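Local coordinates for protein NADH-rubredoxin oxidoreductase (Clostridium acetobutylicum, PDB 3KLJ) that catalyses the NADH-dependent reduction of rubredoxin through one bound FAD, passing electrons along a chain that scavenges dioxygen in an obligate anaerobe, at residues 44-48 with 49-53; 272-276 with 277-281. One frame throughout, in Å; residues are numbered along the deposited sequence.

How the contacts relate
Following the chain from its N terminus, contact 1 comes first: the loop after strand 35-38 runs through 44-46 and turns at 47-50 into helix 51-56. Contact 2 lies more than two hundred residues later, where the loop after strand 267-269 enters helix 277-291. Each closes a short local turn at a helix start, and the two follow in series, neither nested nor crossed. Their centres are about 15 Å apart, yet they touch: Pro49 CD is 3.5 Å from Ile277 CD1, and Tyr47 OH packs on Ile277 CG2. Between them they hold FAD at the pyrophosphate, ribityl chain and isoalloxazine ring, tying together the two sequence-distant parts of the FAD-binding domain.

Contact 1: residues 44-48 with 49-53; sequences LPYYR and PRLNE. With FAD (flavin-adenine dinucleotide), chain B.
Tyr47 lays the CD1 side of its ring across Arg50 CG, 3.2 Å away, and against Pro49 CD at 3.7 Å, crossing both side chains at about a right angle. Its CG stands opposite the backbone N (chi1 -157°), which brings the ring beside its own carbonyl and the turn that follows. That carbonyl, Tyr47 O, accepts Arg50 N at 2.9 Å, and Arg48 O takes Leu51 N at 3.0 Å from above the carbonyl plane, so two successive bonds wind the chain through a 3-10 turn into the helix. Tyr47 is itself the centre of an inverse gamma turn. Arg48, which binds FAD, runs alongside Leu51, then bends at chi3 (-58°) to bring its guanidinium edge-on to the pyrophosphate. The NE-H of Arg48 points almost straight at FAD O2A, 2.7 Å away, with a weak second bond from NH1. Glu41 forms a salt bridge with NH1, while NH2 bonds to Tyr46 OH and to Tyr131 O, fixing the rotation of the group. Tyr46 OH is also held by Glu41 and Tyr133, and its ring meets Leu51 CD2 obliquely. Pro49 presses CB and CG on the isoalloxazine, with CB 3.5 Å from FAD N5. Farther out, Arg50 NH1 reaches Glu53 OE2 in a 2.8 Å salt bridge, coming from above the carboxylate plane. The turn ends the loop leading from strand 35-38 of the parallel FAD-domain sheet into helix 51-56, with helix 277-291 against Tyr47 and Pro49, and helix 69-74 against Leu44 and Pro45.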
ATOM      1  N   LEU A  44       1.428  -1.023  19.136  1.00 20.71           N
ATOM      2  CA  LEU A  44       2.184   0.158  18.713  1.00 20.13           C
ATOM      3  C   LEU A  44       2.430   0.138  17.194  1.00 19.67           C
ATOM      4  O   LEU A  44       2.237  -0.902  16.556  1.00 19.67           O
ATOM      5  CB  LEU A  44       3.512   0.207  19.475  1.00 20.14           C
ATOM      6  CG  LEU A  44       3.609   0.974  20.811  1.00 21.05           C
ATOM      7  CD1 LEU A  44       2.299   1.580  21.331  1.00 19.24           C
ATOM      8  CD2 LEU A  44       4.319   0.169  21.886  1.00 18.36           C
ATOM      9  N   PRO A  45       2.826   1.289  16.607  1.00 18.82           N
ATOM     10  CA  PRO A  45       3.161   1.322  15.189  1.00 18.55           C
ATOM     11  C   PRO A  45       4.114   0.209  14.765  1.00 17.63           C
ATOM     12  O   PRO A  45       5.160   0.008  15.383  1.00 16.66           O
ATOM     13  CB  PRO A  45       3.832   2.684  15.030  1.00 18.16           C
ATOM     14  CG  PRO A  45       3.071   3.549  15.979  1.00 18.99           C
ATOM     15  CD  PRO A  45       2.693   2.655  17.154  1.00 18.70           C
ATOM     16  N   TYR A  46       3.745  -0.493  13.701  1.00 17.34           N
ATOM     17  CA  TYR A  46       4.582  -1.567  13.182  1.00 17.44           C
ATOM     18  C   TYR A  46       4.777  -1.470  11.676  1.00 17.40           C
ATOM     19  O   TYR A  46       3.989  -0.814  10.976  1.00 17.60           O
ATOM     20  CB  TYR A  46       4.024  -2.930  13.587  1.00 17.40           C
ATOM     21  CG  TYR A  46       2.580  -3.201  13.207  1.00 18.57           C
ATOM     22  CD1 TYR A  46       1.535  -2.931  14.102  1.00 19.57           C
ATOM     23  CD2 TYR A  46       2.257  -3.764  11.969  1.00 18.78           C
ATOM     24  CE1 TYR A  46       0.203  -3.212  13.769  1.00 19.79           C
ATOM     25  CE2 TYR A  46       0.938  -4.044  11.624  1.00 19.89           C
ATOM     26  CZ  TYR A  46      -0.086  -3.769  12.531  1.00 20.50           C
ATOM     27  OH  TYR A  46      -1.391  -4.056  12.181  1.00 19.89           O
ATOM     28  N   TYR A  47       5.845  -2.106  11.196  1.00 17.29           N
ATOM     29  CA  TYR A  47       6.205  -2.075   9.780  1.00 16.83           C
ATOM     30  C   TYR A  47       5.271  -3.013   9.023  1.00 16.26           C
ATOM     31  O   TYR A  47       5.610  -4.180   8.747  1.00 15.43           O
ATOM     32  CB  TYR A  47       7.670  -2.481   9.578  1.00 17.21           C
ATOM     33  CG  TYR A  47       8.255  -1.958   8.285  1.00 17.81           C
ATOM     34  CD1 TYR A  47       8.187  -2.709   7.115  1.00 17.43           C
ATOM     35  CD2 TYR A  47       8.864  -0.703   8.230  1.00 17.79           C
ATOM     36  CE1 TYR A  47       8.715  -2.226   5.913  1.00 18.99           C
ATOM     37  CE2 TYR A  47       9.400  -0.214   7.042  1.00 18.53           C
ATOM     38  CZ  TYR A  47       9.324  -0.987   5.889  1.00 17.48           C
ATOM     39  OH  TYR A  47       9.830  -0.513   4.712  1.00 18.65           O
ATOM     40  N   ARG A  48       4.091  -2.485   8.711  1.00 14.62           N
ATOM     41  CA  ARG A  48       3.002  -3.250   8.093  1.00 14.29           C
ATOM     42  C   ARG A  48       3.395  -4.138   6.879  1.00 13.71           C
ATOM     43  O   ARG A  48       2.889  -5.256   6.778  1.00 13.08           O
ATOM     44  CB  ARG A  48       1.828  -2.316   7.740  1.00 13.85           C
ATOM     45  CG  ARG A  48       0.491  -3.020   7.413  1.00 14.46           C
ATOM     46  CD  ARG A  48      -0.650  -1.987   7.162  1.00 12.91           C
ATOM     47  NE  ARG A  48      -0.837  -1.106   8.321  1.00 11.78           N
ATOM     48  CZ  ARG A  48      -1.379  -1.482   9.483  1.00 12.30           C
ATOM     49  NH1 ARG A  48      -1.484  -0.612  10.479  1.00 12.12           N
ATOM     50  NH2 ARG A  48      -1.821  -2.722   9.655  1.00 12.52           N
ATOM     51  N   PRO A  49       4.274  -3.648   5.956  1.00 13.60           N
ATOM     52  CA  PRO A  49       4.653  -4.514   4.826  1.00 13.91           C
ATOM     53  C   PRO A  49       5.310  -5.844   5.193  1.00 14.85           C
ATOM     54  O   PRO A  49       5.432  -6.707   4.323  1.00 14.79           O
ATOM     55  CB  PRO A  49       5.629  -3.638   4.014  1.00 14.02           C
ATOM     56  CG  PRO A  49       5.157  -2.223   4.292  1.00 13.64           C
ATOM     57  CD  PRO A  49       4.786  -2.273   5.772  1.00 13.16           C
ATOM     58  N   ARG A  50       5.702  -6.028   6.453  1.00 15.04           N
ATOM     59  CA  ARG A  50       6.349  -7.280   6.844  1.00 16.30           C
ATOM     60  C   ARG A  50       5.355  -8.301   7.405  1.00 16.38           C
ATOM     61  O   ARG A  50       5.767  -9.331   7.912  1.00 16.21           O
ATOM     62  CB  ARG A  50       7.506  -7.051   7.826  1.00 16.12           C
ATOM     63  CG  ARG A  50       8.406  -5.917   7.437  1.00 18.31           C
ATOM     64  CD  ARG A  50       9.860  -6.235   7.570  1.00 19.86           C
ATOM     65  NE  ARG A  50      10.328  -6.220   8.941  1.00 22.42           N
ATOM     66  CZ  ARG A  50      10.792  -7.281   9.601  1.00 20.56           C
ATOM     67  NH1 ARG A  50      10.845  -8.471   9.027  1.00 21.68           N
ATOM     68  NH2 ARG A  50      11.198  -7.145  10.847  1.00 18.84           N
ATOM     69  N   LEU A  51       4.056  -8.015   7.288  1.00 16.95           N
ATOM     70  CA  LEU A  51       3.015  -8.938   7.754  1.00 17.46           C
ATOM     71  C   LEU A  51       3.146 -10.329   7.112  1.00 18.42           C
ATOM     72  O   LEU A  51       2.843 -11.342   7.747  1.00 18.47           O
ATOM     73  CB  LEU A  51       1.610  -8.344   7.550  1.00 17.09           C
ATOM     74  CG  LEU A  51       1.180  -7.284   8.579  1.00 16.27           C
ATOM     75  CD1 LEU A  51      -0.149  -6.655   8.198  1.00 15.38           C
ATOM     76  CD2 LEU A  51       1.110  -7.852  10.001  1.00 13.75           C
ATOM     77  N   ASN A  52       3.625 -10.374   5.870  1.00 19.04           N
ATOM     78  CA  ASN A  52       3.866 -11.644   5.196  0.50 19.60           C
ATOM     79  C   ASN A  52       4.882 -12.517   5.939  1.00 19.63           C
ATOM     80  O   ASN A  52       4.827 -13.736   5.856  1.00 20.05           O
ATOM     81  CB  ASN A  52       4.277 -11.417   3.738  0.50 19.86           C
ATOM     82  CG  ASN A  52       3.085 -11.122   2.840  0.50 20.42           C
ATOM     83  OD1 ASN A  52       2.055 -11.789   2.929  0.50 21.75           O
ATOM     84  ND2 ASN A  52       3.217 -10.120   1.976  0.50 20.95           N
ATOM     85  N   GLU A  53       5.786 -11.882   6.688  1.00 19.59           N
ATOM     86  CA  GLU A  53       6.800 -12.597   7.474  1.00 19.99           C
ATOM     87  C   GLU A  53       6.249 -13.207   8.761  1.00 19.58           C
ATOM     88  O   GLU A  53       6.799 -14.189   9.279  1.00 19.51           O
ATOM     89  CB  GLU A  53       7.987 -11.690   7.792  1.00 20.31           C
ATOM     90  CG  GLU A  53       8.705 -11.178   6.562  1.00 21.84           C
ATOM     91  CD  GLU A  53       9.953 -10.401   6.900  1.00 24.07           C
ATOM     92  OE1 GLU A  53      10.819 -10.937   7.626  1.00 24.99           O
ATOM     93  OE2 GLU A  53      10.072  -9.247   6.432  1.00 25.50           O
TER
HETATM   94  PA  FAD B 401      -1.606   2.418   8.239  1.00 18.30           P
HETATM   95  O1A FAD B 401      -2.853   1.744   7.732  1.00 18.60           O
HETATM   96  O2A FAD B 401      -0.391   1.524   8.178  1.00 19.35           O
HETATM   97  O5B FAD B 401      -1.842   2.921   9.736  1.00 21.06           O
HETATM   98  C5B FAD B 401      -3.005   3.649  10.083  1.00 20.91           C
HETATM   99  C4B FAD B 401      -3.429   3.277  11.504  1.00 21.12           C
HETATM  100  O4B FAD B 401      -4.525   4.097  11.907  1.00 19.85           O
HETATM  101  C3B FAD B 401      -3.913   1.832  11.576  1.00 21.12           C
HETATM  102  O3B FAD B 401      -3.244   1.170  12.637  1.00 23.72           O
HETATM  103  C2B FAD B 401      -5.405   1.926  11.839  1.00 21.25           C
HETATM  104  O2B FAD B 401      -5.868   0.911  12.701  1.00 23.46           O
HETATM  105  C1B FAD B 401      -5.532   3.293  12.497  1.00 20.89           C
HETATM  106  N9A FAD B 401      -6.864   3.905  12.338  1.00 21.12           N
HETATM  107  C8A FAD B 401      -7.704   3.812  11.261  1.00 21.82           C
HETATM  108  N7A FAD B 401      -8.823   4.527  11.525  1.00 21.27           N
HETATM  109  C5A FAD B 401      -8.710   5.081  12.749  1.00 21.30           C
HETATM  110  C6A FAD B 401      -9.565   5.890  13.498  1.00 21.45           C
HETATM  111  N6A FAD B 401     -10.843   6.026  13.140  1.00 20.16           N
HETATM  112  N1A FAD B 401      -9.162   6.302  14.757  1.00 20.91           N
HETATM  113  C2A FAD B 401      -7.935   5.919  15.267  1.00 20.44           C
HETATM  114  N3A FAD B 401      -7.100   5.108  14.522  1.00 21.51           N
HETATM  115  C4A FAD B 401      -7.481   4.697  13.276  1.00 21.55           C
HETATM  116  N1  FAD B 401       3.887  -0.602   0.900  1.00 20.18           N
HETATM  117  C2  FAD B 401       5.045  -0.521   0.156  1.00 21.45           C
HETATM  118  O2  FAD B 401       5.484   0.574  -0.153  1.00 21.38           O
HETATM  119  N3  FAD B 401       5.728  -1.659  -0.219  1.00 20.29           N
HETATM  120  C4  FAD B 401       5.245  -2.896   0.137  1.00 21.27           C
HETATM  121  O4  FAD B 401       5.871  -3.895  -0.228  1.00 20.99           O
HETATM  122  C4X FAD B 401       4.060  -2.997   0.881  1.00 20.65           C
HETATM  123  N5  FAD B 401       3.557  -4.232   1.261  1.00 19.24           N
HETATM  124  C5X FAD B 401       2.392  -4.322   1.999  1.00 18.91           C
HETATM  125  C6  FAD B 401       1.886  -5.574   2.374  1.00 18.36           C
HETATM  126  C7  FAD B 401       0.708  -5.647   3.135  1.00 17.62           C
HETATM  127  C7M FAD B 401       0.161  -6.985   3.538  1.00 17.50           C
HETATM  128  C8  FAD B 401       0.038  -4.481   3.505  1.00 17.67           C
HETATM  129  C8M FAD B 401      -1.233  -4.530   4.315  1.00 16.29           C
HETATM  130  C9  FAD B 401       0.543  -3.243   3.124  1.00 17.60           C
HETATM  131  C9A FAD B 401       1.722  -3.158   2.376  1.00 19.92           C
HETATM  132  N10 FAD B 401       2.226  -1.913   2.004  1.00 19.59           N
HETATM  133  C10 FAD B 401       3.390  -1.835   1.263  1.00 20.39           C
HETATM  134  C1' FAD B 401       1.500  -0.665   2.384  1.00 19.11           C
HETATM  135  C2' FAD B 401       2.084   0.004   3.610  1.00 19.92           C
HETATM  136  O2' FAD B 401       1.901  -0.856   4.716  1.00 21.00           O
HETATM  137  C3' FAD B 401       1.329   1.303   3.812  1.00 19.07           C
HETATM  138  O3' FAD B 401       1.616   2.187   2.745  1.00 21.52           O
HETATM  139  C4' FAD B 401       1.675   2.000   5.117  1.00 19.39           C
HETATM  140  O4' FAD B 401       1.442   1.135   6.221  1.00 18.88           O
HETATM  141  C5' FAD B 401       0.775   3.220   5.261  1.00 18.13           C
HETATM  142  O5' FAD B 401       0.974   3.735   6.553  1.00 18.38           O
HETATM  143  P   FAD B 401      -0.133   4.670   7.206  1.00 17.46           P
HETATM  144  O1P FAD B 401       0.362   5.128   8.568  1.00 18.90           O
HETATM  145  O2P FAD B 401      -0.519   5.794   6.276  1.00 18.74           O
HETATM  146  O3P FAD B 401      -1.450   3.746   7.344  1.00 17.98           O

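Contact 2: residues 272-276 with 277-281. With FAD (flavin-adenine dinucleotide), chain B.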
ATOM      1  N   LYS A 272      -2.642  12.076  -6.322  1.00 17.72           N
ATOM      2  CA  LYS A 272      -1.914  10.815  -6.136  1.00 18.47           C
ATOM      3  C   LYS A 272      -2.118  10.238  -4.747  1.00 17.68           C
ATOM      4  O   LYS A 272      -1.994  10.935  -3.746  1.00 18.35           O
ATOM      5  CB  LYS A 272      -0.424  10.970  -6.475  1.00 18.67           C
ATOM      6  CG  LYS A 272      -0.181  11.279  -7.973  1.00 21.72           C
ATOM      7  CD  LYS A 272       1.063  10.596  -8.522  1.00 25.27           C
ATOM      8  CE  LYS A 272       1.207  10.852 -10.021  1.00 27.76           C
ATOM      9  NZ  LYS A 272       2.537  10.404 -10.548  1.00 28.22           N
ATOM     10  N   ASN A 273      -2.457   8.958  -4.697  1.00 17.46           N
ATOM     11  CA  ASN A 273      -2.637   8.258  -3.429  1.00 17.13           C
ATOM     12  C   ASN A 273      -2.045   6.852  -3.562  1.00 16.88           C
ATOM     13  O   ASN A 273      -2.783   5.879  -3.583  1.00 16.10           O
ATOM     14  CB  ASN A 273      -4.135   8.210  -3.070  1.00 16.76           C
ATOM     15  CG  ASN A 273      -4.422   7.403  -1.797  1.00 17.44           C
ATOM     16  OD1 ASN A 273      -5.186   6.436  -1.826  1.00 16.09           O
ATOM     17  ND2 ASN A 273      -3.805   7.795  -0.687  1.00 16.58           N
ATOM     18  N   PRO A 274      -0.704   6.754  -3.652  1.00 16.77           N
ATOM     19  CA  PRO A 274      -0.092   5.517  -4.123  1.00 17.02           C
ATOM     20  C   PRO A 274      -0.109   4.369  -3.107  1.00 17.16           C
ATOM     21  O   PRO A 274      -0.042   3.219  -3.515  1.00 17.58           O
ATOM     22  CB  PRO A 274       1.347   5.951  -4.493  1.00 16.87           C
ATOM     23  CG  PRO A 274       1.259   7.478  -4.663  1.00 16.91           C
ATOM     24  CD  PRO A 274       0.299   7.828  -3.542  1.00 17.45           C
ATOM     25  N   GLY A 275      -0.230   4.684  -1.818  1.00 17.20           N
ATOM     26  CA  GLY A 275      -0.387   3.666  -0.778  1.00 17.84           C
ATOM     27  C   GLY A 275       0.903   2.915  -0.499  1.00 17.65           C
ATOM     28  O   GLY A 275       0.885   1.701  -0.350  1.00 17.80           O
ATOM     29  N   LEU A 276       2.016   3.649  -0.439  1.00 17.37           N
ATOM     30  CA  LEU A 276       3.336   3.065  -0.272  1.00 18.10           C
ATOM     31  C   LEU A 276       3.956   3.566   1.025  1.00 18.29           C
ATOM     32  O   LEU A 276       3.682   4.690   1.444  1.00 17.62           O
ATOM     33  CB  LEU A 276       4.234   3.416  -1.467  1.00 18.09           C
ATOM     34  CG  LEU A 276       3.785   2.888  -2.835  1.00 18.96           C
ATOM     35  CD1 LEU A 276       4.609   3.488  -3.989  1.00 19.15           C
ATOM     36  CD2 LEU A 276       3.862   1.375  -2.853  1.00 18.35           C
ATOM     37  N   ILE A 277       4.800   2.733   1.642  1.00 18.48           N
ATOM     38  CA  ILE A 277       5.354   3.057   2.962  1.00 18.43           C
ATOM     39  C   ILE A 277       6.361   4.214   2.973  1.00 18.46           C
ATOM     40  O   ILE A 277       6.353   5.008   3.916  1.00 18.45           O
ATOM     41  CB  ILE A 277       5.853   1.802   3.762  1.00 18.53           C
ATOM     42  CG1 ILE A 277       6.018   2.164   5.250  1.00 18.67           C
ATOM     43  CG2 ILE A 277       7.123   1.221   3.160  1.00 18.98           C
ATOM     44  CD1 ILE A 277       5.834   1.038   6.204  1.00 21.44           C
ATOM     45  N   ASN A 278       7.199   4.353   1.941  1.00 18.78           N
ATOM     46  CA  ASN A 278       8.126   5.483   1.925  0.50 19.07           C
ATOM     47  C   ASN A 278       7.382   6.829   1.876  1.00 19.04           C
ATOM     48  O   ASN A 278       7.837   7.813   2.457  1.00 19.28           O
ATOM     49  CB  ASN A 278       9.206   5.354   0.834  0.50 19.01           C
ATOM     50  CG  ASN A 278       8.632   5.281  -0.569  0.50 19.96           C
ATOM     51  OD1 ASN A 278       7.420   5.183  -0.762  0.50 21.62           O
ATOM     52  ND2 ASN A 278       9.514   5.325  -1.565  0.50 20.57           N
ATOM     53  N   ILE A 279       6.225   6.852   1.217  1.00 18.55           N
ATOM     54  CA  ILE A 279       5.340   8.026   1.188  1.00 18.89           C
ATOM     55  C   ILE A 279       4.743   8.307   2.573  1.00 18.88           C
ATOM     56  O   ILE A 279       4.660   9.458   2.990  1.00 19.11           O
ATOM     57  CB  ILE A 279       4.220   7.861   0.125  1.00 18.27           C
ATOM     58  CG1 ILE A 279       4.861   7.787  -1.264  1.00 19.64           C
ATOM     59  CG2 ILE A 279       3.191   9.001   0.201  1.00 18.22           C
ATOM     60  CD1 ILE A 279       3.908   7.499  -2.409  1.00 19.61           C
ATOM     61  N   ALA A 280       4.327   7.249   3.269  1.00 19.45           N
ATOM     62  CA  ALA A 280       3.796   7.361   4.628  1.00 19.66           C
ATOM     63  C   ALA A 280       4.820   7.989   5.567  1.00 19.71           C
ATOM     64  O   ALA A 280       4.511   8.927   6.308  1.00 20.11           O
ATOM     65  CB  ALA A 280       3.358   5.991   5.146  1.00 19.57           C
ATOM     66  N   ASN A 281       6.031   7.449   5.542  1.00 20.01           N
ATOM     67  CA  ASN A 281       7.127   7.962   6.356  0.50 19.82           C
ATOM     68  C   ASN A 281       7.405   9.436   6.068  1.00 20.23           C
ATOM     69  O   ASN A 281       7.503  10.250   6.991  1.00 20.04           O
ATOM     70  CB  ASN A 281       8.393   7.137   6.115  0.50 20.05           C
ATOM     71  CG  ASN A 281       8.267   5.715   6.619  0.50 19.26           C
ATOM     72  OD1 ASN A 281       8.823   4.782   6.029  0.50 19.24           O
ATOM     73  ND2 ASN A 281       7.528   5.538   7.711  0.50 18.02           N
TER
HETATM   74  PA  FAD B 401      -1.606   2.418   8.239  1.00 18.30           P
HETATM   75  O1A FAD B 401      -2.853   1.744   7.732  1.00 18.60           O
HETATM   76  O2A FAD B 401      -0.391   1.524   8.178  1.00 19.35           O
HETATM   77  O5B FAD B 401      -1.842   2.921   9.736  1.00 21.06           O
HETATM   78  C5B FAD B 401      -3.005   3.649  10.083  1.00 20.91           C
HETATM   79  C4B FAD B 401      -3.429   3.277  11.504  1.00 21.12           C
HETATM   80  O4B FAD B 401      -4.525   4.097  11.907  1.00 19.85           O
HETATM   81  C3B FAD B 401      -3.913   1.832  11.576  1.00 21.12           C
HETATM   82  O3B FAD B 401      -3.244   1.170  12.637  1.00 23.72           O
HETATM   83  C2B FAD B 401      -5.405   1.926  11.839  1.00 21.25           C
HETATM   84  O2B FAD B 401      -5.868   0.911  12.701  1.00 23.46           O
HETATM   85  C1B FAD B 401      -5.532   3.293  12.497  1.00 20.89           C
HETATM   86  N9A FAD B 401      -6.864   3.905  12.338  1.00 21.12           N
HETATM   87  C8A FAD B 401      -7.704   3.812  11.261  1.00 21.82           C
HETATM   88  N7A FAD B 401      -8.823   4.527  11.525  1.00 21.27           N
HETATM   89  C5A FAD B 401      -8.710   5.081  12.749  1.00 21.30           C
HETATM   90  C6A FAD B 401      -9.565   5.890  13.498  1.00 21.45           C
HETATM   91  N6A FAD B 401     -10.843   6.026  13.140  1.00 20.16           N
HETATM   92  N1A FAD B 401      -9.162   6.302  14.757  1.00 20.91           N
HETATM   93  C2A FAD B 401      -7.935   5.919  15.267  1.00 20.44           C
HETATM   94  N3A FAD B 401      -7.100   5.108  14.522  1.00 21.51           N
HETATM   95  C4A FAD B 401      -7.481   4.697  13.276  1.00 21.55           C
HETATM   96  N1  FAD B 401       3.887  -0.602   0.900  1.00 20.18           N
HETATM   97  C2  FAD B 401       5.045  -0.521   0.156  1.00 21.45           C
HETATM   98  O2  FAD B 401       5.484   0.574  -0.153  1.00 21.38           O
HETATM   99  N3  FAD B 401       5.728  -1.659  -0.219  1.00 20.29           N
HETATM  100  C4  FAD B 401       5.245  -2.896   0.137  1.00 21.27           C
HETATM  101  O4  FAD B 401       5.871  -3.895  -0.228  1.00 20.99           O
HETATM  102  C4X FAD B 401       4.060  -2.997   0.881  1.00 20.65           C
HETATM  103  N5  FAD B 401       3.557  -4.232   1.261  1.00 19.24           N
HETATM  104  C5X FAD B 401       2.392  -4.322   1.999  1.00 18.91           C
HETATM  105  C6  FAD B 401       1.886  -5.574   2.374  1.00 18.36           C
HETATM  106  C7  FAD B 401       0.708  -5.647   3.135  1.00 17.62           C
HETATM  107  C7M FAD B 401       0.161  -6.985   3.538  1.00 17.50           C
HETATM  108  C8  FAD B 401       0.038  -4.481   3.505  1.00 17.67           C
HETATM  109  C8M FAD B 401      -1.233  -4.530   4.315  1.00 16.29           C
HETATM  110  C9  FAD B 401       0.543  -3.243   3.124  1.00 17.60           C
HETATM  111  C9A FAD B 401       1.722  -3.158   2.376  1.00 19.92           C
HETATM  112  N10 FAD B 401       2.226  -1.913   2.004  1.00 19.59           N
HETATM  113  C10 FAD B 401       3.390  -1.835   1.263  1.00 20.39           C
HETATM  114  C1' FAD B 401       1.500  -0.665   2.384  1.00 19.11           C
HETATM  115  C2' FAD B 401       2.084   0.004   3.610  1.00 19.92           C
HETATM  116  O2' FAD B 401       1.901  -0.856   4.716  1.00 21.00           O
HETATM  117  C3' FAD B 401       1.329   1.303   3.812  1.00 19.07           C
HETATM  118  O3' FAD B 401       1.616   2.187   2.745  1.00 21.52           O
HETATM  119  C4' FAD B 401       1.675   2.000   5.117  1.00 19.39           C
HETATM  120  O4' FAD B 401       1.442   1.135   6.221  1.00 18.88           O
HETATM  121  C5' FAD B 401       0.775   3.220   5.261  1.00 18.13           C
HETATM  122  O5' FAD B 401       0.974   3.735   6.553  1.00 18.38           O
HETATM  123  P   FAD B 401      -0.133   4.670   7.206  1.00 17.46           P
HETATM  124  O1P FAD B 401       0.362   5.128   8.568  1.00 18.90           O
HETATM  125  O2P FAD B 401      -0.519   5.794   6.276  1.00 18.74           O
HETATM  126  O3P FAD B 401      -1.450   3.746   7.344  1.00 17.98           O
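Leu276 and Ile277 close on one flavin oxygen, FAD O2: the Ile277 N-H points to it, with N 2.9 Å away and an angle of 162°, and Leu276 CD2 lies 3.2 Å from it. From the far side of that oxygen Ile277 CG2 comes to 3.8 Å, so the pyrimidine carbonyl is gripped by one amide and flanked by two aliphatic side chains. Further along the cofactor, Gly275 O lies 3.2 Å from FAD O3' of the ribityl chain, and Ala280 CB approaches FAD O5'. This is the N terminus of a helix turned to the flavin, familiar in glutathione-reductase-like flavoproteins; its dipole would probably favour negative charge building up near N1 and O2 in the reduced flavin. Leu276 is the N-cap residue, and its carbonyl O receives Ala280 N at 3.2 Å, in the carbonyl plane, closing the first helical turn. Behind the cap, Pro274 and Ile279 cross at about a right angle: Ile279 CD1 presses on the proline CG at 3.5 Å, a tight fit. The extended Ile279 chain (chi1 -64°, chi2 175°) carries CD1 back over the loop. Outward again, Ile302 packs on Leu276 and Ile279, and helix 19-28 meets Ile277, Ala280 and Asn281. Asn273 sets the loop before the cap: its ND2 bonds to the backbone O of Asp265 and of Ala267, and its OD1 to Arg245 NE.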